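Local structure of 4-alpha-glucanotransferase (Aquifex aeolicus, 1TZ7) at residues 35-40 / 92-97; 76-81 / 224-229; 149-154 / 293-298. The protein belongs to the amylomaltase (D-enzyme) family of glucanotransferases, whose fold is built round a barrel of eight parallel strands. All coordinates share one frame; numbering follows the deposited sequence.

Interaction 1: 35-40 / 92-97; sequences SPYGIG and DPEELL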
# COMPACT_ATOMS: atom_id res chain seq x y z
N SER A 35 3.36 17.96 -4.36
CA SER A 35 4.75 18.33 -4.63
C SER A 35 4.89 18.84 -6.07
O SER A 35 4.08 18.52 -6.93
CB SER A 35 5.66 17.13 -4.41
OG SER A 35 5.47 16.57 -3.12
N PRO A 36 5.93 19.64 -6.32
CA PRO A 36 6.01 20.44 -7.55
C PRO A 36 6.56 19.69 -8.77
O PRO A 36 6.69 20.30 -9.82
CB PRO A 36 6.97 21.59 -7.16
CG PRO A 36 7.46 21.27 -5.73
CD PRO A 36 7.09 19.87 -5.45
N TYR A 37 6.88 18.39 -8.64
CA TYR A 37 7.60 17.68 -9.72
C TYR A 37 6.78 16.55 -10.36
O TYR A 37 7.33 15.50 -10.73
CB TYR A 37 8.94 17.17 -9.19
CG TYR A 37 9.82 18.29 -8.68
CD1 TYR A 37 10.39 19.20 -9.55
CD2 TYR A 37 10.05 18.45 -7.32
CE1 TYR A 37 11.18 20.24 -9.09
CE2 TYR A 37 10.84 19.48 -6.84
CZ TYR A 37 11.41 20.37 -7.74
OH TYR A 37 12.20 21.40 -7.28
N GLY A 38 5.48 16.77 -10.49
CA GLY A 38 4.62 15.91 -11.29
C GLY A 38 3.94 14.84 -10.47
O GLY A 38 3.03 14.18 -10.93
N ILE A 39 4.40 14.68 -9.23
CA ILE A 39 3.90 13.64 -8.35
C ILE A 39 4.31 13.95 -6.91
O ILE A 39 5.27 14.68 -6.67
CB ILE A 39 4.47 12.25 -8.79
CG1 ILE A 39 3.75 11.11 -8.08
CG2 ILE A 39 5.98 12.17 -8.53
CD1 ILE A 39 3.87 9.78 -8.79
N GLY A 40 3.57 13.41 -5.95
CA GLY A 40 3.90 13.58 -4.54
C GLY A 40 5.19 12.85 -4.19
O GLY A 40 5.49 11.81 -4.78
N ASP A 92 12.25 12.82 -3.45
CA ASP A 92 12.33 14.27 -3.55
C ASP A 92 13.66 14.67 -4.22
O ASP A 92 14.72 14.47 -3.65
CB ASP A 92 12.25 14.90 -2.15
CG ASP A 92 12.50 16.39 -2.16
OD1 ASP A 92 12.22 17.04 -3.19
OD2 ASP A 92 12.97 17.00 -1.17
N PRO A 93 13.58 15.23 -5.43
CA PRO A 93 14.78 15.58 -6.20
C PRO A 93 15.51 16.81 -5.66
O PRO A 93 16.66 17.06 -6.05
CB PRO A 93 14.22 15.86 -7.61
CG PRO A 93 12.81 16.27 -7.39
CD PRO A 93 12.34 15.58 -6.15
N GLU A 94 14.86 17.57 -4.78
CA GLU A 94 15.48 18.77 -4.20
C GLU A 94 16.58 18.41 -3.19
O GLU A 94 17.46 19.23 -2.91
CB GLU A 94 14.42 19.66 -3.54
CG GLU A 94 13.73 20.61 -4.51
CD GLU A 94 12.62 21.42 -3.86
OE1 GLU A 94 11.83 22.04 -4.59
OE2 GLU A 94 12.55 21.44 -2.61
N GLU A 95 16.54 17.19 -2.65
CA GLU A 95 17.63 16.69 -1.80
C GLU A 95 18.88 16.43 -2.63
O GLU A 95 20.00 16.62 -2.16
CB GLU A 95 17.22 15.41 -1.06
CG GLU A 95 18.00 15.18 0.23
CD GLU A 95 18.05 13.72 0.66
OE1 GLU A 95 18.54 13.45 1.77
OE2 GLU A 95 17.59 12.85 -0.11
N LEU A 96 18.68 16.00 -3.87
CA LEU A 96 19.80 15.81 -4.80
C LEU A 96 20.47 17.15 -5.12
O LEU A 96 21.68 17.20 -5.33
CB LEU A 96 19.32 15.13 -6.09
CG LEU A 96 18.60 13.78 -5.94
CD1 LEU A 96 17.96 13.37 -7.25
CD2 LEU A 96 19.56 12.71 -5.45
N LEU A 97 19.68 18.22 -5.16
CA LEU A 97 20.21 19.57 -5.38
C LEU A 97 20.99 20.05 -4.16
O LEU A 97 22.01 20.73 -4.30
CB LEU A 97 19.05 20.55 -5.69
CG LEU A 97 19.39 21.98 -6.16
CD1 LEU A 97 19.51 22.94 -4.98
CD2 LEU A 97 20.66 22.02 -7.01

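Interaction 2: 76-81 / 224-229; sequences SPYSSN and VGDLPM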
# COMPACT_ATOMS: atom_id res chain seq x y z
N SER A 76 -0.16 0.56 -10.46
CA SER A 76 -0.74 0.07 -9.21
C SER A 76 0.35 -0.24 -8.19
O SER A 76 1.32 -0.93 -8.51
CB SER A 76 -1.58 -1.19 -9.46
OG SER A 76 -2.10 -1.71 -8.24
N PRO A 77 0.20 0.28 -6.97
CA PRO A 77 1.10 -0.05 -5.86
C PRO A 77 1.05 -1.54 -5.48
O PRO A 77 1.95 -2.01 -4.78
CB PRO A 77 0.56 0.80 -4.70
CG PRO A 77 -0.26 1.85 -5.34
CD PRO A 77 -0.84 1.25 -6.56
N TYR A 78 0.02 -2.25 -5.93
CA TYR A 78 -0.21 -3.63 -5.50
C TYR A 78 0.26 -4.64 -6.55
O TYR A 78 0.06 -5.84 -6.39
CB TYR A 78 -1.70 -3.85 -5.20
CG TYR A 78 -2.23 -2.98 -4.08
CD1 TYR A 78 -2.19 -3.43 -2.76
CD2 TYR A 78 -2.76 -1.72 -4.34
CE1 TYR A 78 -2.68 -2.63 -1.72
CE2 TYR A 78 -3.24 -0.92 -3.31
CZ TYR A 78 -3.20 -1.38 -2.00
OH TYR A 78 -3.68 -0.59 -0.99
N SER A 79 0.88 -4.14 -7.62
CA SER A 79 1.45 -5.01 -8.66
C SER A 79 2.86 -4.53 -9.04
O SER A 79 3.04 -3.81 -10.02
CB SER A 79 0.55 -5.03 -9.89
OG SER A 79 0.88 -6.12 -10.73
N SER A 80 3.84 -4.95 -8.24
CA SER A 80 5.19 -4.40 -8.30
C SER A 80 6.19 -5.50 -8.60
O SER A 80 5.94 -6.67 -8.34
CB SER A 80 5.54 -3.73 -6.96
OG SER A 80 6.85 -3.21 -6.97
N ASN A 81 7.34 -5.12 -9.15
CA ASN A 81 8.43 -6.07 -9.34
C ASN A 81 9.26 -6.32 -8.05
O ASN A 81 10.29 -6.97 -8.09
CB ASN A 81 9.35 -5.63 -10.51
CG ASN A 81 9.94 -4.23 -10.32
OD1 ASN A 81 10.08 -3.74 -9.20
ND2 ASN A 81 10.30 -3.58 -11.43
N VAL A 224 0.65 3.75 9.17
CA VAL A 224 0.07 2.51 8.73
C VAL A 224 0.47 2.24 7.28
O VAL A 224 0.07 2.96 6.37
CB VAL A 224 -1.48 2.55 8.84
CG1 VAL A 224 -2.09 1.22 8.43
CG2 VAL A 224 -1.90 2.93 10.26
N GLY A 225 1.26 1.21 7.08
CA GLY A 225 1.64 0.78 5.76
C GLY A 225 0.81 -0.39 5.30
O GLY A 225 -0.02 -0.90 6.04
N ASP A 226 1.05 -0.81 4.07
CA ASP A 226 0.14 -1.70 3.38
C ASP A 226 0.92 -2.84 2.73
O ASP A 226 1.82 -2.59 1.93
CB ASP A 226 -0.64 -0.93 2.32
CG ASP A 226 -1.88 -1.66 1.85
OD1 ASP A 226 -2.84 -0.98 1.42
OD2 ASP A 226 -1.98 -2.91 1.87
N LEU A 227 0.59 -4.07 3.10
CA LEU A 227 1.27 -5.26 2.58
C LEU A 227 0.35 -6.02 1.65
O LEU A 227 -0.59 -6.66 2.11
CB LEU A 227 1.70 -6.18 3.73
CG LEU A 227 3.13 -6.03 4.21
CD1 LEU A 227 3.29 -4.74 4.99
CD2 LEU A 227 3.54 -7.23 5.06
N PRO A 228 0.61 -5.95 0.35
CA PRO A 228 -0.13 -6.76 -0.61
C PRO A 228 0.02 -8.25 -0.31
O PRO A 228 1.08 -8.67 0.12
CB PRO A 228 0.54 -6.42 -1.95
CG PRO A 228 1.21 -5.12 -1.72
CD PRO A 228 1.63 -5.12 -0.30
N MET A 229 -1.04 -9.02 -0.52
CA MET A 229 -1.00 -10.45 -0.26
C MET A 229 0.08 -11.10 -1.12
O MET A 229 0.86 -11.91 -0.63
CB MET A 229 -2.36 -11.08 -0.57
CG MET A 229 -2.37 -12.63 -0.57
SD MET A 229 -1.83 -13.36 1.01
CE MET A 229 -3.23 -12.99 2.04

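Interaction 3: 149-154 / 293-298; sequences SYWLRD and VLHNLK. Unlike the reference sequence in segment 293-298: Leu294 (reference His).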
# COMPACT_ATOMS: atom_id res chain seq x y z
N SER A 149 20.75 -6.72 3.08
CA SER A 149 21.37 -7.80 2.30
C SER A 149 20.35 -8.87 1.88
O SER A 149 20.49 -9.50 0.83
CB SER A 149 22.49 -8.46 3.10
OG SER A 149 22.00 -8.97 4.34
N TYR A 150 19.33 -9.07 2.71
CA TYR A 150 18.37 -10.16 2.51
C TYR A 150 17.50 -9.98 1.23
O TYR A 150 16.98 -10.96 0.70
CB TYR A 150 17.47 -10.32 3.77
CG TYR A 150 16.82 -9.03 4.24
CD1 TYR A 150 15.50 -8.74 3.94
CD2 TYR A 150 17.55 -8.10 5.00
CE1 TYR A 150 14.91 -7.56 4.37
CE2 TYR A 150 16.96 -6.91 5.43
CZ TYR A 150 15.64 -6.65 5.11
OH TYR A 150 15.04 -5.47 5.53
N TRP A 151 17.35 -8.74 0.75
CA TRP A 151 16.53 -8.48 -0.46
C TRP A 151 17.25 -7.65 -1.55
O TRP A 151 16.97 -7.80 -2.74
CB TRP A 151 15.21 -7.80 -0.08
CG TRP A 151 15.36 -6.38 0.38
CD1 TRP A 151 15.56 -5.96 1.66
CD2 TRP A 151 15.32 -5.19 -0.43
NE1 TRP A 151 15.65 -4.59 1.70
CE2 TRP A 151 15.51 -4.09 0.43
CE3 TRP A 151 15.15 -4.95 -1.79
CZ2 TRP A 151 15.52 -2.78 -0.03
CZ3 TRP A 151 15.17 -3.64 -2.24
CH2 TRP A 151 15.36 -2.57 -1.36
N LEU A 152 18.17 -6.77 -1.14
CA LEU A 152 18.65 -5.70 -2.03
C LEU A 152 19.71 -6.18 -3.02
O LEU A 152 19.76 -5.71 -4.15
CB LEU A 152 19.19 -4.53 -1.22
CG LEU A 152 19.74 -3.34 -2.03
CD1 LEU A 152 18.71 -2.82 -3.03
CD2 LEU A 152 20.20 -2.23 -1.10
N ARG A 153 20.55 -7.13 -2.60
CA ARG A 153 21.50 -7.76 -3.52
C ARG A 153 20.76 -8.39 -4.69
O ARG A 153 21.17 -8.26 -5.84
CB ARG A 153 22.32 -8.84 -2.79
CG ARG A 153 23.36 -8.28 -1.82
CD ARG A 153 23.68 -9.22 -0.65
NE ARG A 153 25.11 -9.23 -0.32
CZ ARG A 153 25.75 -8.24 0.31
NH1 ARG A 153 27.05 -8.34 0.56
NH2 ARG A 153 25.09 -7.14 0.68
N ASP A 154 19.66 -9.06 -4.38
CA ASP A 154 18.87 -9.75 -5.39
C ASP A 154 18.10 -8.76 -6.25
O ASP A 154 17.95 -8.97 -7.45
CB ASP A 154 17.90 -10.72 -4.72
CG ASP A 154 18.60 -11.95 -4.18
OD1 ASP A 154 18.33 -12.34 -3.03
OD2 ASP A 154 19.43 -12.60 -4.84
N VAL A 293 7.75 -9.00 7.19
CA VAL A 293 7.21 -8.22 8.29
C VAL A 293 8.32 -7.39 8.93
O VAL A 293 8.15 -6.20 9.14
CB VAL A 293 6.54 -9.13 9.35
CG1 VAL A 293 6.20 -8.34 10.62
CG2 VAL A 293 5.30 -9.78 8.78
N LEU A 294 9.45 -8.03 9.22
CA LEU A 294 10.62 -7.33 9.77
C LEU A 294 11.02 -6.14 8.88
O LEU A 294 11.24 -5.04 9.38
CB LEU A 294 11.81 -8.31 9.92
CG LEU A 294 12.74 -8.14 11.13
CD1 LEU A 294 12.03 -8.47 12.41
CD2 LEU A 294 13.98 -9.01 10.98
N HIS A 295 11.09 -6.38 7.58
CA HIS A 295 11.46 -5.33 6.62
C HIS A 295 10.49 -4.16 6.68
O HIS A 295 10.90 -3.01 6.79
CB HIS A 295 11.49 -5.90 5.20
CG HIS A 295 11.69 -4.87 4.13
ND1 HIS A 295 12.94 -4.40 3.78
CD2 HIS A 295 10.80 -4.22 3.34
CE1 HIS A 295 12.81 -3.51 2.81
NE2 HIS A 295 11.53 -3.38 2.53
N ASN A 296 9.21 -4.46 6.62
CA ASN A 296 8.19 -3.42 6.57
C ASN A 296 8.08 -2.64 7.90
O ASN A 296 7.66 -1.49 7.91
CB ASN A 296 6.84 -4.03 6.20
CG ASN A 296 6.67 -4.22 4.68
OD1 ASN A 296 6.34 -3.29 3.96
ND2 ASN A 296 6.91 -5.44 4.20
N LEU A 297 8.48 -3.27 9.01
CA LEU A 297 8.50 -2.58 10.31
C LEU A 297 9.67 -1.57 10.42
O LEU A 297 9.69 -0.76 11.34
CB LEU A 297 8.59 -3.60 11.46
CG LEU A 297 7.28 -4.33 11.83
CD1 LEU A 297 7.54 -5.36 12.93
CD2 LEU A 297 6.20 -3.34 12.27
N LYS A 298 10.63 -1.64 9.49
CA LYS A 298 11.63 -0.56 9.34
C LYS A 298 10.96 0.72 8.86
O LYS A 298 11.43 1.83 9.16
CB LYS A 298 12.71 -0.96 8.33
CG LYS A 298 13.60 -2.11 8.76
CD LYS A 298 14.63 -2.46 7.66
CE LYS A 298 15.64 -3.50 8.13
NZ LYS A 298 16.77 -2.89 8.88

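Interaction 1: 35-40 / 92-97
Tyr37 and Pro93, whose CA atoms are 8.3 Å apart, mark the closest backbone approach, between a loop that follows strand 23-27 and the entry to the short helix 94-98. Only side chains bridge that gap. CG of Pro93 sits over one face of the phenol, 3.9 Å from the centroid of the Tyr37 ring and displaced toward its rim, in a CH-pi contact. The nearest carbon pair is Tyr37 CD2 and Pro93 CG, at 3.5 Å. At the ring edge the next residue takes over. Glu94 OE1 accepts a hydrogen bond from Tyr37 OH at 2.8 Å through its anti lone pair, with carboxylate and ring planes 89° apart. Beyond CG the Glu94 chain is extended, which carries the carboxylate out to the phenol.

The entry to the helix is itself secured. Asp92 OD1 accepts a capping bond from Glu94 N at 3.1 Å, met from above the carboxylate plane, and Gln208 bonds to the backbone N of Asp92. Proline suits position 93, at the entry to the helix, because it has no N-H that would need an acceptor. In the loop, Gly38 follows Tyr37 with a positive phi of 94°, a backbone shape in which a side chain would collide with the carbonyl O of Tyr37, so glycine is called for. Leu107 packs on Tyr37 and Leu127 of helix 117-133 on Pro93.

A tyrosine therefore serves two purposes here: its face packs against a rigid apolar ring while its hydroxyl ties down a partly exposed carboxylate, and together these fix the loop against the start of the helix.

Interaction 2: 76-81 / 224-229
Tyr78 reaches from a loop to the end of strand 222-227, where it meets Asp226 and Pro228. The polar link is a short hydrogen bond, which Tyr78 OH donates to Asp226 OD1 at 2.6 Å. The hydroxyl approaches from well above the carboxylate plane, 47° out of it, and the phenol ring stands 77° from that plane. Asp226 has its CG opposite the backbone N across the CA-CB bond (chi1 -163°), a setting that swings the carboxylate to the tyrosine.

Apolar contact comes from Pro228, just past the strand, whose CG lies 3.9 Å from Tyr78 CD1. The two side chains are set at about a right angle.

Local bonds shape the loop. Ser76 and Ser79 are the ends of a type I turn, and Ser76 OG accepts from Tyr78 N at 3.2 Å in an ST turn; Pro77 suits the second position, which calls for a phi near -60°.

Around the pair, His404 meets the tyrosine ring. The site lies near the C-terminal end of a barrel strand, the end at which parallel barrels of this kind carry their active sites. There the hydroxyl holds one oxygen of a buried aspartate while Pro228 packs beside the ring, fixing loop 76-81 to the strand end.

Interaction 3: 149-154 / 293-298
Tyr150 and Trp151, neighbours at the beginning of segment 149-154, both reach His295 with CG wedged between the backbone N and the carbonyl carbon (chi1 51° and 70°). The two consecutive side chains leave the backbone together, with Trp151 CD1 lying over a face of the Tyr150 ring, and they make an aromatic cluster with the imidazole. Tyr150 OH and His295 ND1 are hydrogen bonded at 2.9 Å, the hydroxyl lying in the plane of the imidazole at its edge; neither ring lies over the other's face. Against Trp151 the histidine turns its edge toward the indole face, an offset edge-to-face pair with planes at 78° and His295 CE1 only 3.2 Å from Trp151 NE1. That indole nitrogen also lies close to ND1, but at a poor angle for a bond.

Lys298, three residues on from His295, runs antiparallel to the phenol, its CE 3.3 Å from Tyr150 OH, and its amine continues to a salt bridge with Glu147. The far nitrogen of the imidazole, His295 NE2, bonds to the backbone O of Phe84, whose ring also meets both His295 and Trp151.

Histidine suits this buried site because it offers a flat ring for aromatic contact and two nitrogens for bonding; with both engaged, the imidazole's rotation is fixed and it joins the two helices to the loop at Phe84.

In the fold
Along the chain the segments of interaction 2 alternate with those of interaction 1 and of interaction 3, whereas interaction 1 closes before interaction 3 opens. Interaction 2 lies near the chain's centre, at the end of strand 222-227 in the eight-stranded parallel sheet. Interaction 3, its centre about 15 Å away, touches it: Leu227 CD1 packs on Asn296 CG at 3.4 Å, joining that strand to helix 287-297, which leads into the adjacent strand 302-305. Interaction 1 lies farther out, though still buried, its centre about 22 Å from that of interaction 2 and about 25 Å from that of interaction 3. Interaction 2 holds a loop to a barrel strand; interactions 1 and 3 join loops and helices of the connections between strands.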